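Local structure of Nadp(h)-dependent ketose reductase (Bemisia argentifolii, 1E3J) at residues E19-P24 and P61-H66. The protein probably interconverts fructose and sorbitol with an NADP(H) cofactor, as a zinc-containing member of the alcohol dehydrogenase family. Numbering follows the deposited sequence.
Sequences EQRPIP and PMVIGH. With ZN (zinc ion), chain C.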
ATOM      1  N   GLU A  19      48.564   0.324   3.035  1.00 51.54           N
ATOM      2  CA  GLU A  19      49.442   1.431   3.340  1.00 52.51           C
ATOM      3  C   GLU A  19      48.776   2.468   4.207  1.00 52.58           C
ATOM      4  O   GLU A  19      47.550   2.485   4.345  1.00 52.82           O
ATOM      5  CB  GLU A  19      49.926   2.082   2.040  1.00 54.57           C
ATOM      6  CG  GLU A  19      48.818   2.657   1.161  1.00 58.05           C
ATOM      7  CD  GLU A  19      49.285   2.920  -0.269  1.00 63.27           C
ATOM      8  OE1 GLU A  19      50.403   2.470  -0.616  1.00 66.07           O
ATOM      9  OE2 GLU A  19      48.545   3.565  -1.053  1.00 64.46           O
ATOM     10  N   GLN A  20      49.597   3.338   4.776  1.00 50.69           N
ATOM     11  CA  GLN A  20      49.132   4.416   5.614  1.00 51.37           C
ATOM     12  C   GLN A  20      48.327   5.466   4.831  1.00 51.22           C
ATOM     13  O   GLN A  20      48.532   5.673   3.634  1.00 51.20           O
ATOM     14  CB  GLN A  20      50.336   5.106   6.274  1.00 51.75           C
ATOM     15  CG  GLN A  20      51.073   4.242   7.284  1.00 53.91           C
ATOM     16  CD  GLN A  20      50.221   3.927   8.493  1.00 55.06           C
ATOM     17  OE1 GLN A  20      49.592   4.821   9.060  1.00 57.76           O
ATOM     18  NE2 GLN A  20      50.200   2.660   8.903  1.00 53.83           N
ATOM     19  N   ARG A  21      47.417   6.129   5.537  1.00 50.38           N
ATOM     20  CA  ARG A  21      46.604   7.205   4.979  1.00 49.31           C
ATOM     21  C   ARG A  21      46.515   8.191   6.112  1.00 48.67           C
ATOM     22  O   ARG A  21      46.644   7.822   7.280  1.00 47.88           O
ATOM     23  CB  ARG A  21      45.175   6.724   4.629  1.00 48.60           C
ATOM     24  CG  ARG A  21      45.002   6.164   3.216  1.00 48.69           C
ATOM     25  CD  ARG A  21      45.309   7.240   2.170  1.00 51.02           C
ATOM     26  NE  ARG A  21      45.135   6.789   0.789  1.00 53.48           N
ATOM     27  CZ  ARG A  21      43.970   6.788   0.144  1.00 54.99           C
ATOM     28  NH1 ARG A  21      42.868   7.228   0.746  1.00 54.68           N
ATOM     29  NH2 ARG A  21      43.894   6.318  -1.092  1.00 54.84           N
ATOM     30  N   PRO A  22      46.345   9.470   5.798  1.00 50.26           N
ATOM     31  CA  PRO A  22      46.244  10.366   6.954  1.00 51.12           C
ATOM     32  C   PRO A  22      44.933  10.079   7.718  1.00 52.08           C
ATOM     33  O   PRO A  22      43.995   9.521   7.154  1.00 52.45           O
ATOM     34  CB  PRO A  22      46.264  11.770   6.328  1.00 51.61           C
ATOM     35  CG  PRO A  22      45.912  11.546   4.867  1.00 53.10           C
ATOM     36  CD  PRO A  22      46.536  10.207   4.534  1.00 51.09           C
ATOM     37  N   ILE A  23      44.882  10.417   9.004  1.00 52.84           N
ATOM     38  CA  ILE A  23      43.660  10.216   9.771  1.00 53.17           C
ATOM     39  C   ILE A  23      42.673  11.318   9.369  1.00 53.95           C
ATOM     40  O   ILE A  23      42.984  12.509   9.441  1.00 52.53           O
ATOM     41  CB  ILE A  23      43.900  10.302  11.296  1.00 53.90           C
ATOM     42  CG1 ILE A  23      44.964   9.279  11.715  1.00 54.84           C
ATOM     43  CG2 ILE A  23      42.589  10.030  12.052  1.00 54.21           C
ATOM     44  CD1 ILE A  23      45.118   9.114  13.214  1.00 55.68           C
ATOM     45  N   PRO A  24      41.467  10.925   8.932  1.00 54.09           N
ATOM     46  CA  PRO A  24      40.433  11.881   8.516  1.00 53.91           C
ATOM     47  C   PRO A  24      39.930  12.764   9.659  1.00 54.56           C
ATOM     48  O   PRO A  24      39.993  12.403  10.842  1.00 52.98           O
ATOM     49  CB  PRO A  24      39.304  10.991   7.974  1.00 54.92           C
ATOM     50  CG  PRO A  24      39.839   9.573   8.009  1.00 56.57           C
ATOM     51  CD  PRO A  24      40.935   9.558   9.027  1.00 54.13           C
ATOM     52  N   PRO A  61      43.235   5.111  -7.127  1.00 68.00           N
ATOM     53  CA  PRO A  61      43.293   4.313  -5.894  1.00 65.67           C
ATOM     54  C   PRO A  61      42.083   4.592  -4.997  1.00 63.00           C
ATOM     55  O   PRO A  61      41.687   5.739  -4.805  1.00 63.68           O
ATOM     56  CB  PRO A  61      44.628   4.738  -5.258  1.00 65.58           C
ATOM     57  CG  PRO A  61      44.887   6.082  -5.832  1.00 65.75           C
ATOM     58  CD  PRO A  61      44.458   5.916  -7.275  1.00 67.12           C
ATOM     59  N   MET A  62      41.511   3.535  -4.444  1.00 58.97           N
ATOM     60  CA  MET A  62      40.330   3.665  -3.612  1.00 55.61           C
ATOM     61  C   MET A  62      40.393   2.751  -2.386  1.00 51.89           C
ATOM     62  O   MET A  62      40.649   1.550  -2.523  1.00 48.17           O
ATOM     63  CB  MET A  62      39.097   3.321  -4.478  1.00 57.31           C
ATOM     64  CG  MET A  62      37.779   3.048  -3.736  1.00 59.91           C
ATOM     65  SD  MET A  62      36.523   2.231  -4.804  1.00 63.82           S
ATOM     66  CE  MET A  62      36.959   0.460  -4.573  1.00 63.40           C
ATOM     67  N   VAL A  63      40.178   3.308  -1.191  1.00 48.86           N
ATOM     68  CA  VAL A  63      40.145   2.457   0.006  1.00 47.06           C
ATOM     69  C   VAL A  63      38.960   1.527  -0.215  1.00 45.71           C
ATOM     70  O   VAL A  63      37.911   1.942  -0.666  1.00 47.37           O
ATOM     71  CB  VAL A  63      39.902   3.251   1.283  1.00 46.91           C
ATOM     72  CG1 VAL A  63      39.652   2.318   2.433  1.00 44.67           C
ATOM     73  CG2 VAL A  63      41.084   4.148   1.559  1.00 46.94           C
ATOM     74  N   ILE A  64      39.155   0.265   0.096  1.00 45.73           N
ATOM     75  CA  ILE A  64      38.180  -0.792  -0.083  1.00 44.45           C
ATOM     76  C   ILE A  64      37.389  -0.991   1.249  1.00 42.25           C
ATOM     77  O   ILE A  64      37.746  -0.419   2.283  1.00 40.31           O
ATOM     78  CB  ILE A  64      39.019  -2.045  -0.504  1.00 47.82           C
ATOM     79  CG1 ILE A  64      38.551  -2.586  -1.857  1.00 51.76           C
ATOM     80  CG2 ILE A  64      39.096  -3.049   0.625  1.00 49.76           C
ATOM     81  CD1 ILE A  64      37.347  -3.497  -1.816  1.00 56.60           C
ATOM     82  N   GLY A  65      36.315  -1.776   1.212  1.00 39.95           N
ATOM     83  CA  GLY A  65      35.546  -2.050   2.420  1.00 38.71           C
ATOM     84  C   GLY A  65      34.238  -1.292   2.612  1.00 38.76           C
ATOM     85  O   GLY A  65      34.225  -0.065   2.519  1.00 39.23           O
ATOM     86  N   HIS A  66      33.139  -2.008   2.874  1.00 39.33           N
ATOM     87  CA  HIS A  66      31.863  -1.358   3.134  1.00 39.58           C
ATOM     88  C   HIS A  66      30.910  -2.050   4.143  1.00 40.88           C
ATOM     89  O   HIS A  66      29.772  -1.617   4.326  1.00 45.27           O
ATOM     90  CB  HIS A  66      31.134  -1.122   1.801  1.00 39.09           C
ATOM     91  CG  HIS A  66      30.786  -2.384   1.083  1.00 42.13           C
ATOM     92  ND1 HIS A  66      31.589  -2.929   0.106  1.00 42.72           N
ATOM     93  CD2 HIS A  66      29.787  -3.278   1.292  1.00 40.14           C
ATOM     94  CE1 HIS A  66      31.110  -4.108  -0.254  1.00 40.57           C
ATOM     95  NE2 HIS A  66      30.023  -4.339   0.455  1.00 43.48           N
TER
HETATM   96 ZN    ZN C 902      29.129  -6.295   0.648  1.00 71.69          ZN
HETATM   97  O   HOH W   1      26.990  -6.329   0.572  1.00 66.89           O
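Pro61 meets the guanidinium of Arg21 through its backbone: the carbonyl O lies at the edge of the planar group and near its plane, but at 4.4 Å from Arg21 NH2 it is too distant for a direct bond. Met62 points away from 19-24 at CB, and its side chain packs on Pro119, while its backbone pairs with Leu10. Val63 makes the closest approach, with its CG2 methyl 3.7 Å from Arg21 NH1 and 4.2 Å from Arg21 CZ. The methyl comes obliquely to the guanidinium, and the two side chains run past one another in opposite senses. This branch reaches the arginine because CG2 stands anti to the carbonyl carbon while CG1 is anti to the backbone N (chi1 171°). Arg21 in turn bends at chi2 (-62°) and then extends through chi3, which carries its charged end across a CA–CA gap of 9.4 Å to Val63. Asp122 ties the two sides together: one carboxylate oxygen forms a salt bridge with Arg21 NH1 and the other accepts the backbone N-H of Val63, which probably helps fix the guanidinium beside the valine methyl. Past Ile64, whose side chain lies against Leu125 and Asp44, Gly65 adopts a positive phi (102°), a conformation that calls for glycine. His66 then binds zinc through NE2 at 2.2 Å, with Cys41, Glu67 and a water completing the coordination. The zinc site is well removed from the arginine–valine contact; the chain reaches it through Ile64 and Gly65, past the end of strand 62-63. Strand 6-12 runs between strands 15-20 and 62-63 in a small antiparallel sheet, so Arg21, just past the end of 15-20, reaches across that central strand, touching Ser7, to meet the far edge.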